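Side-chain contacts in peptidyl-prolyl cis-trans isomerase ([Pseudomonas syringae] pv. tomato str. DC3000, PDB 5XB0), which probably catalyses the cis-trans isomerisation of peptide bonds that precede proline, as a member of the FKBP-type peptidyl-prolyl isomerase family: residues 19-22 and 27-30; 25-28 and 34-37. All blocks are in the same frame, centred on the assembly; numbering follows the deposited sequence.

Overall arrangement
Both contacts use strand 27-28, and their centres lie about 6 Å apart. Contact 2 pairs this strand with strand 34-37 in a beta hairpin of the FKBP-type domain. It is partly buried, with L34 and M35 on the inside, and combines backbone hydrogen bonds with side-chain packing. Contact 1 lies wholly on the surface. There strand 27-28 meets the end of helix 6-21 through one salt bridge, K21 to E28. E28 serves both contacts: its carboxylate meets the K21 ammonium group and its methylenes lie on L34. L34 CD1 also packs against E20 CB and K21 N, so the hairpin and helix also pack directly, apart from the charged pair.

Contact 1: 19-22 and 27-30; sequences GEKA and KELA
K21 and E28 join the last turn of helix 6-21 to strand 27-28 through a single salt bridge. K21 NZ lies 3.2 Å from E28 OE2. No other residues of 19-22 and 27-30 touch across the contact, and the two segments bury little of each other. The backbones stay well apart: K21 CA and E28 CA are 7.2 Å from each other.

Both side chains are stretched out to span that gap. K21 has CG anti to the backbone N (chi1 -174°), and its chain stays extended to the amine, which carries the ammonium group clear of the helix. E28 leaves its strand towards the helix and is extended as well. The two chains meet at an oblique angle and touch at their ends.

The carboxylate meets the lysine with one oxygen. E28 OE2 sits beside the last bond of the lysine, 3.1 Å from K21 CE and nearly as close to NZ. The other oxygen, OE1, is farther off, at 4.0 Å from K21 NZ. The carboxylate therefore does not grip the ammonium group evenly. It also leans on the CE methylene, whose hydrogens are probably made slightly positive by the ammonium group.

E20, the preceding residue on the helix, is buried and forms salt bridges with K23 and R98. L34, on the adjoining strand 34-37, is touched by E20, K21 and E28.

The K21-E28 pair joins the N-terminal helix of this FKBP-type chain to the outer strand of the beta hairpin 27-28/34-37. Both residues are exposed, and water would be expected to screen the attraction. The bridge is a one-oxygen ion pair without a hydrogen bond of good geometry, so it probably ties the helix end to the strand only loosely.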
loop_
_atom_site.group_PDB
_atom_site.type_symbol
_atom_site.label_atom_id
_atom_site.label_comp_id
_atom_site.label_asym_id
_atom_site.label_seq_id
_atom_site.Cartn_x
_atom_site.Cartn_y
_atom_site.Cartn_z
ATOM N N GLY A 19 14.850 -5.042 0.334
ATOM C CA GLY A 19 15.357 -4.623 -0.959
ATOM C C GLY A 19 14.712 -3.304 -1.344
ATOM O O GLY A 19 15.394 -2.368 -1.762
ATOM N N GLU A 20 13.396 -3.223 -1.181
ATOM C CA GLU A 20 12.679 -1.994 -1.541
ATOM C C GLU A 20 13.106 -0.834 -0.641
ATOM O O GLU A 20 13.221 0.308 -1.100
ATOM C CB GLU A 20 11.163 -2.198 -1.465
ATOM C CG GLU A 20 10.605 -3.224 -2.470
ATOM C CD GLU A 20 10.852 -2.832 -3.913
ATOM O OE1 GLU A 20 10.563 -1.661 -4.258
ATOM O OE2 GLU A 20 11.354 -3.689 -4.688
ATOM N N LYS A 21 13.341 -1.129 0.635
ATOM C CA LYS A 21 13.697 -0.098 1.616
ATOM C C LYS A 21 15.026 0.594 1.276
ATOM O O LYS A 21 15.234 1.774 1.592
ATOM C CB LYS A 21 13.754 -0.725 3.017
ATOM C CG LYS A 21 13.978 0.242 4.166
ATOM C CD LYS A 21 13.865 -0.487 5.488
ATOM C CE LYS A 21 14.481 0.308 6.623
ATOM N NZ LYS A 21 14.362 -0.404 7.928
ATOM N N ALA A 22 15.918 -0.147 0.625
ATOM C CA ALA A 22 17.271 0.322 0.356
ATOM C C ALA A 22 17.350 1.205 -0.879
ATOM O O ALA A 22 18.385 1.825 -1.140
ATOM C CB ALA A 22 18.210 -0.868 0.207
ATOM N N LYS A 27 11.196 6.510 1.492
ATOM C CA LYS A 27 10.971 6.936 2.865
ATOM C C LYS A 27 10.232 5.834 3.617
ATOM O O LYS A 27 9.264 5.266 3.103
ATOM C CB LYS A 27 10.167 8.233 2.919
ATOM C CG LYS A 27 10.703 9.350 2.043
ATOM C CD LYS A 27 12.186 9.543 2.260
ATOM C CE LYS A 27 12.739 10.618 1.331
ATOM N NZ LYS A 27 12.084 11.930 1.598
ATOM N N GLU A 28 10.686 5.527 4.828
ATOM C CA GLU A 28 9.994 4.549 5.649
ATOM C C GLU A 28 9.002 5.254 6.555
ATOM O O GLU A 28 9.397 5.944 7.504
ATOM C CB GLU A 28 10.971 3.720 6.485
ATOM C CG GLU A 28 10.260 2.645 7.301
ATOM C CD GLU A 28 11.198 1.839 8.193
ATOM O OE1 GLU A 28 10.694 0.973 8.941
ATOM O OE2 GLU A 28 12.424 2.084 8.158
ATOM N N LEU A 29 7.716 5.092 6.237
ATOM C CA LEU A 29 6.641 5.654 7.041
ATOM C C LEU A 29 6.376 4.759 8.248
ATOM O O LEU A 29 7.133 3.816 8.518
ATOM C CB LEU A 29 5.381 5.818 6.188
ATOM C CG LEU A 29 5.564 6.506 4.822
ATOM C CD1 LEU A 29 4.249 6.503 4.059
ATOM C CD2 LEU A 29 6.062 7.944 5.003
ATOM N N ALA A 30 5.326 5.067 9.005
ATOM C CA ALA A 30 4.981 4.245 10.160
ATOM C C ALA A 30 4.723 2.801 9.758
ATOM O O ALA A 30 4.284 2.526 8.634
ATOM C CB ALA A 30 3.763 4.813 10.868
#

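Contact 2: 25-28 and 34-37; sequences GVKE and LMTE
K27 and M35 hold the two strands together with a pair of backbone hydrogen bonds. K27 N donates to M35 O, and M35 N donates to K27 O, each at 2.8 Å between N and O. Both are nearly straight, with angles of 171° and 170° at the hydrogen. K27 and M35 are thus an antiparallel hydrogen-bonded pair. E28 and L34 form the next, non-hydrogen-bonded pair.

The same two carbonyls take weaker CA-H contacts. V26 CA is 3.4 Å from M35 O, and L34 CA is 3.5 Å from K27 O.

A water continues the link towards G25 and E37. It donates to G25 O at 2.7 Å and accepts from E37 N, so it bridges the two segments.

Side-chain packing falls on both faces. On the face of L34 and E28, V26 CG1 rests 3.8 Å from L34 CB. V26 CG1 is anti to the backbone N (chi1 173°), and the other methyl, CG2, lies 3.5 Å from T36 OG1, a van der Waals contact. L34 CD2 lies against the CB and CG methylenes of E28. On the face of K27 and M35, the methionine bends at chi2 and chi3, and its CE comes 4.2 Å from K27 CG. The end of the lysine leads away from 34-37.

L34 also packs on M17, E20 and K21 of helix 6-21, while M35 touches W97 and L99. Strand 34-37 pairs on with strand 96-101 through L34 with V100 and T36 with R98. Strands 27-28 and 34-37 are a short antiparallel beta hairpin. Within it, 27-28 is the outer strand, and 34-37 joins it to strand 96-101 of the antiparallel sheet of this FKBP-type domain.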
loop_
_atom_site.group_PDB
_atom_site.type_symbol
_atom_site.label_atom_id
_atom_site.label_comp_id
_atom_site.label_asym_id
_atom_site.label_seq_id
_atom_site.Cartn_x
_atom_site.Cartn_y
_atom_site.Cartn_z
ATOM N N GLY A 25 15.644 7.347 -2.458
ATOM C CA GLY A 25 14.463 8.179 -2.330
ATOM C C GLY A 25 13.339 7.562 -1.527
ATOM O O GLY A 25 12.319 8.210 -1.291
ATOM N N VAL A 26 13.515 6.316 -1.100
ATOM C CA VAL A 26 12.467 5.628 -0.359
ATOM C C VAL A 26 12.396 6.132 1.072
ATOM O O VAL A 26 13.410 6.214 1.771
ATOM C CB VAL A 26 12.674 4.109 -0.384
ATOM C CG1 VAL A 26 11.670 3.418 0.546
ATOM C CG2 VAL A 26 12.515 3.593 -1.820
ATOM N N LYS A 27 11.196 6.510 1.492
ATOM C CA LYS A 27 10.971 6.936 2.865
ATOM C C LYS A 27 10.232 5.834 3.617
ATOM O O LYS A 27 9.264 5.266 3.103
ATOM C CB LYS A 27 10.167 8.233 2.919
ATOM C CG LYS A 27 10.703 9.350 2.043
ATOM C CD LYS A 27 12.186 9.543 2.260
ATOM C CE LYS A 27 12.739 10.618 1.331
ATOM N NZ LYS A 27 12.084 11.930 1.598
ATOM N N GLU A 28 10.686 5.527 4.828
ATOM C CA GLU A 28 9.994 4.549 5.649
ATOM C C GLU A 28 9.002 5.254 6.555
ATOM O O GLU A 28 9.397 5.944 7.504
ATOM C CB GLU A 28 10.971 3.720 6.485
ATOM C CG GLU A 28 10.260 2.645 7.301
ATOM C CD GLU A 28 11.198 1.839 8.193
ATOM O OE1 GLU A 28 10.694 0.973 8.941
ATOM O OE2 GLU A 28 12.424 2.084 8.158
ATOM N N LEU A 34 6.719 1.595 2.919
ATOM C CA LEU A 34 7.777 2.275 2.178
ATOM C C LEU A 34 7.198 3.119 1.059
ATOM O O LEU A 34 6.459 2.616 0.220
ATOM C CB LEU A 34 8.757 1.264 1.593
ATOM C CG LEU A 34 9.298 0.227 2.574
ATOM C CD1 LEU A 34 10.056 -0.883 1.839
ATOM C CD2 LEU A 34 10.204 0.889 3.608
ATOM N N MET A 35 7.564 4.393 1.035
ATOM C CA MET A 35 6.994 5.324 0.083
ATOM C C MET A 35 8.055 5.881 -0.851
ATOM O O MET A 35 9.165 6.257 -0.428
ATOM C CB MET A 35 6.297 6.475 0.826
ATOM C CG MET A 35 5.596 7.487 -0.076
ATOM S SD MET A 35 6.659 8.819 -0.677
ATOM C CE MET A 35 6.763 9.845 0.786
ATOM N N THR A 36 7.703 5.948 -2.125
ATOM C CA THR A 36 8.490 6.672 -3.109
ATOM C C THR A 36 7.591 7.716 -3.761
ATOM O O THR A 36 6.490 7.389 -4.186
ATOM C CB THR A 36 9.053 5.740 -4.187
ATOM O OG1 THR A 36 9.712 4.625 -3.568
ATOM C CG2 THR A 36 10.046 6.492 -5.076
ATOM N N GLU A 37 8.048 8.963 -3.846
ATOM C CA GLU A 37 7.206 10.008 -4.414
ATOM C C GLU A 37 7.433 10.143 -5.903
ATOM O O GLU A 37 8.545 10.441 -6.345
ATOM C CB GLU A 37 7.471 11.342 -3.720
ATOM C CG GLU A 37 6.636 12.494 -4.231
ATOM C CD GLU A 37 6.599 13.637 -3.235
ATOM O OE1 GLU A 37 7.441 14.552 -3.368
ATOM O OE2 GLU A 37 5.763 13.598 -2.302
HETATM O O HOH W 1 10.638 9.753 -2.792
#